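5'-deoxynucleotidase (Archaeoglobus fulgidus, PDB 1YNB) probably hydrolyses 2'-deoxyribonucleoside 5'-monophosphates to the deoxyribonucleoside and phosphate, as a metal-dependent homodimeric enzyme of the HD-domain family. Local coordinates at residues A[127-132]-A[144-149]. Numbering follows the deposited sequence.
Sequences ELAFQG and RFAENV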
ATOM      1  N   GLU A 127      11.079 -13.638   2.639  1.00 16.45           N
ATOM      2  CA  GLU A 127      10.414 -12.329   2.699  1.00 15.91           C
ATOM      3  C   GLU A 127      11.455 -11.288   3.196  1.00 17.02           C
ATOM      4  O   GLU A 127      11.572 -10.140   2.661  1.00 16.57           O
ATOM      5  CB  GLU A 127       9.212 -12.375   3.631  1.00 15.24           C
ATOM      6  CG  GLU A 127       8.166 -11.251   3.378  1.00 15.30           C
ATOM      7  CD  GLU A 127       8.638  -9.843   3.795  1.00 14.54           C
ATOM      8  OE1 GLU A 127       9.242  -9.693   4.893  1.00 16.65           O
ATOM      9  OE2 GLU A 127       8.372  -8.888   3.019  1.00 15.23           O
ATOM     10  N   LEU A 128      12.160 -11.670   4.248  1.00 15.72           N
ATOM     11  CA  LEU A 128      13.211 -10.806   4.820  1.00 18.23           C
ATOM     12  C   LEU A 128      14.273 -10.487   3.779  1.00 18.75           C
ATOM     13  O   LEU A 128      14.690  -9.321   3.648  1.00 18.47           O
ATOM     14  CB  LEU A 128      13.867 -11.495   6.032  1.00 18.74           C
ATOM     15  CG  LEU A 128      15.102 -10.811   6.643  1.00 19.61           C
ATOM     16  CD1 LEU A 128      14.734  -9.461   7.284  1.00 19.06           C
ATOM     17  CD2 LEU A 128      15.611 -11.719   7.704  1.00 22.33           C
ATOM     18  N   ALA A 129      14.729 -11.487   3.017  1.00 15.98           N
ATOM     19  CA  ALA A 129      15.736 -11.236   1.981  1.00 16.31           C
ATOM     20  C   ALA A 129      15.190 -10.260   0.923  1.00 16.00           C
ATOM     21  O   ALA A 129      15.891  -9.351   0.485  1.00 16.33           O
ATOM     22  CB  ALA A 129      16.190 -12.574   1.298  1.00 18.62           C
ATOM     23  N   PHE A 130      13.943 -10.440   0.483  1.00 16.41           N
ATOM     24  CA  PHE A 130      13.382  -9.501  -0.499  1.00 14.97           C
ATOM     25  C   PHE A 130      13.333  -8.067   0.090  1.00 14.06           C
ATOM     26  O   PHE A 130      13.665  -7.096  -0.613  1.00 13.67           O
ATOM     27  CB  PHE A 130      11.933  -9.880  -0.887  1.00 15.41           C
ATOM     28  CG  PHE A 130      11.862 -10.762  -2.096  1.00 16.90           C
ATOM     29  CD1 PHE A 130      12.096 -12.136  -1.984  1.00 16.96           C
ATOM     30  CD2 PHE A 130      11.573 -10.220  -3.339  1.00 15.02           C
ATOM     31  CE1 PHE A 130      12.026 -12.965  -3.140  1.00 17.12           C
ATOM     32  CE2 PHE A 130      11.500 -11.001  -4.477  1.00 18.11           C
ATOM     33  CZ  PHE A 130      11.726 -12.399  -4.384  1.00 17.08           C
ATOM     34  N   GLN A 131      12.933  -7.961   1.356  1.00 13.87           N
ATOM     35  CA  GLN A 131      12.798  -6.650   2.003  1.00 15.92           C
ATOM     36  C   GLN A 131      14.200  -6.043   2.214  1.00 16.93           C
ATOM     37  O   GLN A 131      14.376  -4.813   2.158  1.00 14.53           O
ATOM     38  CB  GLN A 131      12.050  -6.758   3.328  1.00 15.45           C
ATOM     39  CG  GLN A 131      11.735  -5.372   3.958  1.00 16.23           C
ATOM     40  CD  GLN A 131      10.909  -4.444   3.057  1.00 19.61           C
ATOM     41  OE1 GLN A 131       9.690  -4.625   2.915  1.00 18.97           O
ATOM     42  NE2 GLN A 131      11.566  -3.434   2.458  1.00 16.51           N
ATOM     43  N   GLY A 132      15.178  -6.913   2.400  1.00 14.76           N
ATOM     44  CA  GLY A 132      16.570  -6.466   2.554  1.00 17.49           C
ATOM     45  C   GLY A 132      17.082  -5.853   1.244  1.00 19.51           C
ATOM     46  O   GLY A 132      17.743  -4.790   1.241  1.00 18.29           O
ATOM     47  N   ARG A 144      22.552  -6.955   4.095  1.00 25.26           N
ATOM     48  CA  ARG A 144      23.066  -8.038   4.917  1.00 27.35           C
ATOM     49  C   ARG A 144      21.942  -8.966   5.361  1.00 26.50           C
ATOM     50  O   ARG A 144      22.189 -10.152   5.621  1.00 24.66           O
ATOM     51  CB  ARG A 144      23.775  -7.513   6.172  1.00 31.11           C
ATOM     52  CG  ARG A 144      25.074  -6.757   5.930  1.00 36.08           C
ATOM     53  CD  ARG A 144      26.029  -7.538   5.041  1.00 42.89           C
ATOM     54  NE  ARG A 144      27.393  -7.009   5.083  1.00 47.86           N
ATOM     55  CZ  ARG A 144      27.733  -5.744   4.840  1.00 50.06           C
ATOM     56  NH1 ARG A 144      26.809  -4.838   4.524  1.00 51.01           N
ATOM     57  NH2 ARG A 144      29.014  -5.379   4.931  1.00 52.15           N
ATOM     58  N   PHE A 145      20.733  -8.427   5.504  1.00 25.68           N
ATOM     59  CA  PHE A 145      19.599  -9.265   5.913  1.00 26.34           C
ATOM     60  C   PHE A 145      19.213 -10.244   4.795  1.00 25.15           C
ATOM     61  O   PHE A 145      18.408 -11.152   5.015  1.00 28.33           O
ATOM     62  CB  PHE A 145      18.373  -8.400   6.290  1.00 28.37           C
ATOM     63  CG  PHE A 145      18.511  -7.634   7.596  1.00 31.70           C
ATOM     64  CD1 PHE A 145      17.971  -8.142   8.787  1.00 34.40           C
ATOM     65  CD2 PHE A 145      19.114  -6.376   7.622  1.00 33.33           C
ATOM     66  CE1 PHE A 145      18.018  -7.404   9.982  1.00 35.59           C
ATOM     67  CE2 PHE A 145      19.168  -5.630   8.809  1.00 34.97           C
ATOM     68  CZ  PHE A 145      18.616  -6.142   9.990  1.00 35.17           C
ATOM     69  N   ALA A 146      19.739 -10.050   3.593  1.00 25.02           N
ATOM     70  CA  ALA A 146      19.440 -10.939   2.491  1.00 25.57           C
ATOM     71  C   ALA A 146      20.618 -11.849   2.177  1.00 26.91           C
ATOM     72  O   ALA A 146      20.533 -12.639   1.253  1.00 27.96           O
ATOM     73  CB  ALA A 146      19.092 -10.154   1.247  1.00 24.80           C
ATOM     74  N   GLU A 147      21.720 -11.699   2.907  1.00 27.60           N
ATOM     75  CA  GLU A 147      22.918 -12.497   2.673  1.00 29.29           C
ATOM     76  C   GLU A 147      23.039 -13.681   3.626  1.00 30.77           C
ATOM     77  O   GLU A 147      22.577 -13.630   4.768  1.00 30.39           O
ATOM     78  CB  GLU A 147      24.184 -11.599   2.778  1.00 28.84           C
ATOM     79  CG  GLU A 147      24.248 -10.562   1.635  1.00 28.75           C
ATOM     80  CD  GLU A 147      25.415  -9.563   1.698  1.00 30.92           C
ATOM     81  OE1 GLU A 147      25.961  -9.358   2.794  1.00 30.33           O
ATOM     82  OE2 GLU A 147      25.745  -8.966   0.637  1.00 30.11           O
ATOM     83  N   ASN A 148      23.685 -14.736   3.138  1.00 35.06           N
ATOM     84  CA  ASN A 148      23.909 -15.958   3.919  1.00 39.20           C
ATOM     85  C   ASN A 148      22.599 -16.484   4.511  1.00 40.19           C
ATOM     86  O   ASN A 148      22.517 -16.813   5.714  1.00 40.95           O
ATOM     87  CB  ASN A 148      24.896 -15.677   5.058  1.00 41.57           C
ATOM     88  CG  ASN A 148      26.091 -14.849   4.606  1.00 43.48           C
ATOM     89  OD1 ASN A 148      26.763 -15.179   3.617  1.00 43.80           O
ATOM     90  ND2 ASN A 148      26.365 -13.762   5.336  1.00 45.28           N
ATOM     91  N   VAL A 149      21.575 -16.555   3.672  1.00 39.80           N
ATOM     92  CA  VAL A 149      20.284 -17.022   4.140  1.00 40.56           C
ATOM     93  C   VAL A 149      20.237 -18.515   3.957  1.00 41.46           C
ATOM     94  O   VAL A 149      20.526 -19.017   2.874  1.00 41.46           O
ATOM     95  CB  VAL A 149      19.132 -16.373   3.355  1.00 40.68           C
ATOM     96  CG1 VAL A 149      17.795 -17.012   3.748  1.00 39.62           C
ATOM     97  CG2 VAL A 149      19.102 -14.899   3.657  1.00 40.31           C
TER
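Helical segment 127-132 meets the 3-10 residues 144-146 with the two backbones drawn close, the CA atoms of A129 and A146 being 3.8 Å apart. Small residues permit this approach: A146 turns its CB onto the helix backbone, 3.4 Å from A129 O and 3.6 Å from A129 CA, while the two methyls, A129 CB and A146 CB, lie 3.8 Å apart. G132, one turn on, presents no side chain here; a CB would lie close to A146 N and F145 CB. L128 carries the other flank. Its CG, anti to the backbone N (chi1 173°), is set 3.7 Å from F145 O. The side chain crosses that of F145 obliquely, with L128 CD1 3.8 Å from F145 CD1. An alanine in place of L128 would remove CG and both methyls, which would probably open a gap beside F145 CD1 and F145 O, leaving the ring to rely on W28, L31 and K86. V149 CG2 comes within 4.4 Å of A129 CB, a loose contact. W28 also packs on L128, and A146 O is hydrogen-bonded to Y160 OH of helix 154-166. The contact thus folds the loop after helix 117-135 back against that helix, whose E127 is hydrogen-bonded to H42; with H74, D75 and D124, H42 matches the H...HD...D pattern expected of an HD domain, though no metal is bound to them in this structure.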